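Local coordinates for protein NAD-dependent epimerase/dehydratase (Bacteroides thetaiotaomicron, PDB 3DHN) that probably binds NAD(P) through a Rossmann fold and may act as an oxidoreductase or epimerase, though its substrate is not established, at residues Phe107-Gly112 with Trp157-Pro162; Val4-Leu9 with Gly28-Ala33; Leu116-Gly121 with Asp180-Asp185. One frame throughout, in Å; residues are numbered along the deposited sequence.

Contact 1: residues Phe107-Gly112 with Trp157-Pro162; sequences FLMVGG and WVFFSP
Four backbone hydrogen bonds tie strand 106-110 to strand 156-161 in parallel register, F107 beside W157 through V110 beside F160. The ladder starts with V158 N on F107 O, a rather bent bond at 136°, and straightens to F160 N on M109 O, where N-H...O reaches 178° and the donor lies nearly along the C=O axis. The last rung differs: G111 N reaches F160 O at 2.9 Å from above the carbonyl plane. W157 CA also leans on F107 O in a CA-H...O contact of 3.1 Å.

These are two neighbouring central strands of the mixed, largely parallel sheet of an NAD(P)-type Rossmann fold, joined through helix 135-149. L108, V158, V110 and F160 project onto the face where helix 194-206 packs; F107, M109, W157 and F159 project onto the other, against helices 87-101 and 135-149.

The ring of F159 carries most of the apolar contact. With CG anti to the backbone N (chi1 -170°), the ring leans forward along the strand, past M109, to the turn at the end of the first strand, so that G111 CA sits over one face in a CH-pi contact, 3.6 Å from the ring centroid and displaced toward CZ and CE1. G111, having no side chain, lets its CA lie directly against the ring face. M109, a selenomethionine, runs extended alongside F159 and puts SE at the ring's edge, 4.0 Å from CE1, as a Met-aromatic contact.

Beyond the ladder, polar and ring atoms close the loop ends. S161 OG, turned beside its own backbone N, donates to G112 O at 2.9 Å, nearly along the C=O axis, and has a second partner in R214. P162 CD lies 3.2 Å from G111 O.

Contact 2: residues Val4-Leu9 with Gly28-Ala33; sequences VKKIVL and GFEVTA
F29 supplies the one aromatic ring here, and backbone oxygens meet its CD1-CE1 side. K5 O lies at the edge near the ring plane, 3.7 Å from CD1, while V4 O comes in obliquely, 3.2 Å from CE1. V4 CG1 crosses toward the same CE1 at 3.9 Å, and I7 CG2 approaches CD1 obliquely. The first torsion of F29 sets CG anti to its carbonyl carbon (chi1 -72°), which carries the ring across to the 4-9 segment; I202 and L205 of helix 194-206 also touch it.

The segments belong to the first beta-alpha-beta unit of the Rossmann fold: strand 6-10, helix 14-25, strand 30-34. G28, at positive phi, is the C' residue of the Schellman motif that ends that helix and returns the chain toward the sheet.

Four backbone bonds follow, E30 N to K5 O, I7 N to E30 O, T32 N to I7 O and L9 N to T32 O. I7 O also accepts a bond from a water at 3.0 Å, and this water is hydrogen-bonded to T32 OG1 at 2.8 Å, so it bridges the strands. On the helix 14-25 face, I7 holds CG1 in the crowded position between N and carbonyl carbon (chi1 72°), side by side with V31 and 3.9 Å from its CG2. V31 CG1 meets L9 CB at 4.1 Å.

Contact 3: residues Leu116-Gly121 with Asp180-Asp185; sequences LFIAPG and DDMIVD
A single beta bridge, F117 with D181, pins the short strand 117-119 to the loop that follows strand 176-178. Both of its hydrogen bonds lie in the plane of the accepting carbonyl and are almost straight: F117 N donates to D180 O at 3.0 Å, and M182 N to F117 O at 2.8 Å. Just past the bridge the chain turns a corner at I118, and I118 and A119 both face L122 in a classic beta bulge.

M182, a selenomethionine, carries the apolar part. Its CB rests 3.3 Å from F117 O, beside the bond made by its own N. CG is anti to the backbone N (chi1 178°), and the chain runs on extended to SE, which lies alongside I118, 3.9 Å from CG2. There chi3 bends the chain (-76°), so that CE turns back to L116 CD1 at 4.1 Å; L124 and A164 also touch this side chain.

The side chains of F117 and D181 cross obliquely, ring and carboxylate planes 75° apart. D180 directs OD1 into a salt bridge with R214 of strand 213-218, whereas D181 OD1 stands 3.3 Å from F117 CB.

Contacts 1 and 2 are both buried and join neighbouring strands of the same sheet, yet their centres are about 17 Å apart: contact 1 lies close to the centre of the molecule, contact 2 toward the end of the sheet bounded by strand 48-51, where lysines and a glutamate border it and a water bridges its strands. Contact 3 is a surface contact, with one beta bridge in place of a four-bond ladder. It still touches the core, since L116 packs on S161 and P162 of contact 1, and R214 serves both, bonding S161 in one and D180 in the other. Selenomethionine meets an aromatic edge in contact 1 but aliphatic carbons in contact 3.

Contact 1: residues Phe107-Gly112 with Trp157-Pro162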
# COMPACT_ATOMS: atom_id res chain seq x y z
N PHE A 107 -9.64 0.87 -5.34
CA PHE A 107 -8.19 1.01 -5.42
C PHE A 107 -7.59 1.09 -4.02
O PHE A 107 -7.97 1.95 -3.23
CB PHE A 107 -7.85 2.27 -6.22
CG PHE A 107 -6.38 2.62 -6.26
CD1 PHE A 107 -5.46 1.79 -6.89
CD2 PHE A 107 -5.93 3.82 -5.72
CE1 PHE A 107 -4.12 2.14 -6.98
CE2 PHE A 107 -4.58 4.18 -5.81
CZ PHE A 107 -3.68 3.35 -6.44
N LEU A 108 -6.66 0.19 -3.71
CA LEU A 108 -5.99 0.18 -2.40
C LEU A 108 -4.51 0.49 -2.61
O LEU A 108 -3.86 -0.09 -3.48
CB LEU A 108 -6.15 -1.17 -1.71
CG LEU A 108 -7.58 -1.63 -1.42
CD1 LEU A 108 -8.07 -2.53 -2.56
CD2 LEU A 108 -7.63 -2.38 -0.11
N MSE A 109 -3.97 1.40 -1.81
CA MSE A 109 -2.58 1.81 -1.95
C MSE A 109 -1.74 1.65 -0.69
O MSE A 109 -2.19 1.94 0.41
CB MSE A 109 -2.54 3.28 -2.40
CG MSE A 109 -1.17 3.83 -2.76
SE MSE A 109 -1.23 5.72 -3.28
CE MSE A 109 0.67 6.10 -3.33
N VAL A 110 -0.51 1.17 -0.86
CA VAL A 110 0.39 1.05 0.28
C VAL A 110 0.85 2.48 0.59
O VAL A 110 1.45 3.14 -0.26
CB VAL A 110 1.62 0.19 -0.07
CG1 VAL A 110 2.62 0.19 1.09
CG2 VAL A 110 1.18 -1.23 -0.41
N GLY A 111 0.54 2.96 1.78
CA GLY A 111 0.93 4.31 2.15
C GLY A 111 2.20 4.36 2.98
O GLY A 111 3.00 3.43 2.95
N GLY A 112 2.38 5.45 3.72
CA GLY A 112 3.55 5.62 4.56
C GLY A 112 3.13 6.09 5.94
O GLY A 112 1.95 6.29 6.19
N TRP A 157 -11.08 4.71 -2.94
CA TRP A 157 -9.68 4.50 -2.58
C TRP A 157 -9.48 4.28 -1.09
O TRP A 157 -10.29 4.70 -0.27
CB TRP A 157 -8.83 5.70 -3.01
CG TRP A 157 -9.25 7.01 -2.38
CD1 TRP A 157 -10.22 7.86 -2.82
CD2 TRP A 157 -8.74 7.59 -1.16
NE1 TRP A 157 -10.34 8.93 -1.97
CE2 TRP A 157 -9.45 8.79 -0.94
CE3 TRP A 157 -7.76 7.20 -0.25
CZ2 TRP A 157 -9.20 9.61 0.16
CZ3 TRP A 157 -7.51 8.02 0.86
CH2 TRP A 157 -8.23 9.21 1.05
N VAL A 158 -8.37 3.62 -0.77
CA VAL A 158 -8.00 3.36 0.62
C VAL A 158 -6.47 3.47 0.67
O VAL A 158 -5.76 2.81 -0.09
CB VAL A 158 -8.42 1.93 1.07
CG1 VAL A 158 -7.98 1.69 2.50
CG2 VAL A 158 -9.92 1.77 0.97
N PHE A 159 -5.98 4.35 1.54
CA PHE A 159 -4.54 4.57 1.72
C PHE A 159 -4.20 3.88 3.04
O PHE A 159 -4.68 4.29 4.11
CB PHE A 159 -4.28 6.09 1.81
CG PHE A 159 -2.84 6.48 1.76
CD1 PHE A 159 -2.09 6.33 0.59
CD2 PHE A 159 -2.24 7.10 2.87
CE1 PHE A 159 -0.76 6.80 0.52
CE2 PHE A 159 -0.92 7.56 2.81
CZ PHE A 159 -0.18 7.42 1.63
N PHE A 160 -3.38 2.83 2.99
CA PHE A 160 -3.03 2.09 4.21
C PHE A 160 -1.65 2.46 4.77
O PHE A 160 -0.62 1.98 4.29
CB PHE A 160 -3.13 0.58 3.90
CG PHE A 160 -3.09 -0.32 5.12
CD1 PHE A 160 -3.31 0.18 6.40
CD2 PHE A 160 -2.84 -1.69 4.97
CE1 PHE A 160 -3.28 -0.67 7.51
CE2 PHE A 160 -2.81 -2.55 6.07
CZ PHE A 160 -3.03 -2.04 7.35
N SER A 161 -1.65 3.31 5.78
CA SER A 161 -0.41 3.77 6.43
C SER A 161 0.15 2.72 7.39
O SER A 161 -0.46 2.42 8.41
CB SER A 161 -0.66 5.05 7.25
OG SER A 161 -0.89 6.20 6.44
N PRO A 162 1.33 2.16 7.07
CA PRO A 162 1.94 1.16 7.96
C PRO A 162 2.50 1.85 9.20
O PRO A 162 2.48 3.08 9.27
CB PRO A 162 3.07 0.58 7.11
CG PRO A 162 3.47 1.77 6.25
CD PRO A 162 2.13 2.33 5.84

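Contact 2: residues Val4-Leu9 with Gly28-Ala33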
# COMPACT_ATOMS: atom_id res chain seq x y z
N VAL A 4 -15.07 -9.72 -4.55
CA VAL A 4 -13.84 -9.49 -5.28
C VAL A 4 -13.13 -10.81 -5.55
O VAL A 4 -12.90 -11.60 -4.64
CB VAL A 4 -12.89 -8.55 -4.49
CG1 VAL A 4 -11.54 -8.48 -5.17
CG2 VAL A 4 -13.51 -7.15 -4.40
N LYS A 5 -12.80 -11.05 -6.82
CA LYS A 5 -12.13 -12.29 -7.20
C LYS A 5 -10.85 -12.02 -8.00
O LYS A 5 -9.80 -12.58 -7.70
CB LYS A 5 -13.07 -13.18 -8.02
CG LYS A 5 -14.24 -13.75 -7.21
CD LYS A 5 -15.21 -14.53 -8.11
CE LYS A 5 -14.54 -15.76 -8.73
NZ LYS A 5 -15.45 -16.46 -9.68
N LYS A 6 -10.95 -11.17 -9.02
CA LYS A 6 -9.79 -10.85 -9.85
C LYS A 6 -9.17 -9.51 -9.47
O LYS A 6 -9.86 -8.49 -9.40
CB LYS A 6 -10.18 -10.83 -11.32
CG LYS A 6 -10.11 -12.19 -12.01
CD LYS A 6 -10.27 -12.02 -13.52
CE LYS A 6 -9.17 -11.13 -14.09
NZ LYS A 6 -9.42 -10.76 -15.52
N ILE A 7 -7.86 -9.51 -9.24
CA ILE A 7 -7.15 -8.30 -8.85
C ILE A 7 -5.80 -8.14 -9.54
O ILE A 7 -5.21 -9.11 -10.04
CB ILE A 7 -6.89 -8.26 -7.32
CG1 ILE A 7 -5.81 -9.29 -6.94
CG2 ILE A 7 -8.16 -8.57 -6.55
CD1 ILE A 7 -5.45 -9.29 -5.46
N VAL A 8 -5.33 -6.90 -9.57
CA VAL A 8 -4.04 -6.58 -10.15
C VAL A 8 -3.19 -6.01 -9.01
O VAL A 8 -3.65 -5.18 -8.23
CB VAL A 8 -4.14 -5.49 -11.22
CG1 VAL A 8 -2.78 -5.27 -11.86
CG2 VAL A 8 -5.18 -5.90 -12.26
N LEU A 9 -1.94 -6.48 -8.91
CA LEU A 9 -1.03 -6.01 -7.87
C LEU A 9 0.12 -5.31 -8.58
O LEU A 9 0.95 -5.96 -9.23
CB LEU A 9 -0.51 -7.19 -7.06
CG LEU A 9 -0.21 -7.05 -5.56
CD1 LEU A 9 0.68 -8.20 -5.14
CD2 LEU A 9 0.45 -5.72 -5.24
N GLY A 28 -7.11 -17.56 -2.15
CA GLY A 28 -7.99 -17.80 -3.28
C GLY A 28 -8.21 -16.75 -4.34
O GLY A 28 -9.11 -16.91 -5.17
N PHE A 29 -7.40 -15.70 -4.35
CA PHE A 29 -7.56 -14.66 -5.35
C PHE A 29 -6.79 -14.94 -6.62
O PHE A 29 -5.71 -15.54 -6.60
CB PHE A 29 -7.10 -13.31 -4.77
CG PHE A 29 -8.05 -12.74 -3.75
CD1 PHE A 29 -9.15 -12.00 -4.15
CD2 PHE A 29 -7.85 -12.98 -2.40
CE1 PHE A 29 -10.06 -11.51 -3.21
CE2 PHE A 29 -8.75 -12.50 -1.45
CZ PHE A 29 -9.85 -11.76 -1.85
N GLU A 30 -7.35 -14.49 -7.74
CA GLU A 30 -6.69 -14.64 -9.04
C GLU A 30 -5.92 -13.34 -9.20
O GLU A 30 -6.51 -12.25 -9.25
CB GLU A 30 -7.75 -14.82 -10.13
CG GLU A 30 -8.76 -15.90 -9.77
CD GLU A 30 -9.09 -16.82 -10.92
OE1 GLU A 30 -9.96 -16.46 -11.74
OE2 GLU A 30 -8.48 -17.90 -11.01
N VAL A 31 -4.60 -13.44 -9.27
CA VAL A 31 -3.78 -12.24 -9.32
C VAL A 31 -2.92 -12.00 -10.54
O VAL A 31 -2.30 -12.92 -11.08
CB VAL A 31 -2.83 -12.21 -8.08
CG1 VAL A 31 -2.13 -10.86 -7.96
CG2 VAL A 31 -3.60 -12.54 -6.81
N THR A 32 -2.88 -10.74 -10.97
CA THR A 32 -2.03 -10.34 -12.08
C THR A 32 -0.98 -9.44 -11.43
O THR A 32 -1.26 -8.29 -11.06
CB THR A 32 -2.78 -9.54 -13.15
OG1 THR A 32 -3.78 -10.38 -13.76
CG2 THR A 32 -1.82 -9.07 -14.23
N ALA A 33 0.23 -9.97 -11.27
CA ALA A 33 1.32 -9.22 -10.67
C ALA A 33 2.10 -8.47 -11.73
O ALA A 33 2.50 -9.04 -12.74
CB ALA A 33 2.25 -10.17 -9.91
O HOH W 1 -6.07 -10.89 -12.23

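Contact 3: residues Leu116-Gly121 with Asp180-Asp185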
# COMPACT_ATOMS: atom_id res chain seq x y z
N LEU A 116 0.88 10.37 9.39
CA LEU A 116 0.22 10.00 10.63
C LEU A 116 0.52 11.03 11.72
O LEU A 116 1.59 11.63 11.73
CB LEU A 116 0.69 8.61 11.10
CG LEU A 116 0.24 7.40 10.28
CD1 LEU A 116 0.98 6.15 10.76
CD2 LEU A 116 -1.27 7.21 10.41
N PHE A 117 -0.43 11.23 12.63
CA PHE A 117 -0.25 12.17 13.73
C PHE A 117 0.50 11.46 14.86
O PHE A 117 0.23 10.29 15.15
CB PHE A 117 -1.60 12.66 14.27
CG PHE A 117 -2.28 13.68 13.40
CD1 PHE A 117 -1.72 14.93 13.19
CD2 PHE A 117 -3.49 13.37 12.78
CE1 PHE A 117 -2.34 15.86 12.36
CE2 PHE A 117 -4.12 14.29 11.95
CZ PHE A 117 -3.54 15.54 11.74
N ILE A 118 1.44 12.16 15.49
CA ILE A 118 2.18 11.60 16.62
C ILE A 118 1.80 12.42 17.85
O ILE A 118 2.09 12.06 18.99
CB ILE A 118 3.71 11.69 16.42
CG1 ILE A 118 4.13 13.15 16.29
CG2 ILE A 118 4.10 10.90 15.18
CD1 ILE A 118 5.63 13.35 16.30
N ALA A 119 1.14 13.54 17.60
CA ALA A 119 0.66 14.43 18.65
C ALA A 119 -0.41 15.27 18.00
O ALA A 119 -0.52 15.30 16.77
CB ALA A 119 1.79 15.32 19.18
N PRO A 120 -1.24 15.95 18.80
CA PRO A 120 -2.28 16.77 18.18
C PRO A 120 -1.69 17.80 17.22
O PRO A 120 -0.76 18.53 17.57
CB PRO A 120 -2.98 17.40 19.38
CG PRO A 120 -2.90 16.29 20.41
CD PRO A 120 -1.47 15.81 20.25
N GLY A 121 -2.22 17.83 16.00
CA GLY A 121 -1.75 18.77 14.99
C GLY A 121 -0.32 18.61 14.51
O GLY A 121 0.19 19.47 13.79
N ASP A 180 -6.16 7.88 11.98
CA ASP A 180 -5.12 8.84 11.63
C ASP A 180 -3.98 9.03 12.63
O ASP A 180 -2.98 9.69 12.32
CB ASP A 180 -5.74 10.20 11.34
CG ASP A 180 -6.69 10.16 10.15
OD1 ASP A 180 -6.32 9.55 9.12
OD2 ASP A 180 -7.79 10.75 10.25
N ASP A 181 -4.11 8.46 13.83
CA ASP A 181 -3.05 8.59 14.83
C ASP A 181 -2.10 7.41 14.78
O ASP A 181 -2.53 6.27 14.66
CB ASP A 181 -3.63 8.67 16.25
CG ASP A 181 -4.34 9.98 16.51
OD1 ASP A 181 -4.03 10.98 15.82
OD2 ASP A 181 -5.19 10.00 17.42
N MSE A 182 -0.81 7.69 14.90
CA MSE A 182 0.20 6.63 14.89
C MSE A 182 -0.02 5.68 16.06
O MSE A 182 -0.29 6.11 17.19
CB MSE A 182 1.60 7.25 14.96
CG MSE A 182 2.73 6.22 14.99
SE MSE A 182 4.49 7.03 14.72
CE MSE A 182 4.36 7.31 12.81
N ILE A 183 0.08 4.38 15.79
CA ILE A 183 -0.11 3.35 16.82
C ILE A 183 1.22 2.98 17.47
O ILE A 183 2.15 2.54 16.79
CB ILE A 183 -0.73 2.05 16.23
CG1 ILE A 183 -2.04 2.36 15.49
CG2 ILE A 183 -0.96 1.04 17.34
CD1 ILE A 183 -3.10 3.05 16.34
N VAL A 184 1.31 3.14 18.79
CA VAL A 184 2.54 2.81 19.50
C VAL A 184 2.30 1.76 20.58
O VAL A 184 1.18 1.60 21.06
CB VAL A 184 3.16 4.05 20.18
CG1 VAL A 184 3.45 5.13 19.14
CG2 VAL A 184 2.22 4.59 21.25
N ASP A 185 3.36 1.04 20.94
CA ASP A 185 3.25 0.02 21.98
C ASP A 185 3.54 0.66 23.34
O ASP A 185 3.71 1.87 23.44
CB ASP A 185 4.24 -1.13 21.71
CG ASP A 185 5.69 -0.67 21.70
OD1 ASP A 185 5.95 0.47 22.14
OD2 ASP A 185 6.56 -1.45 21.26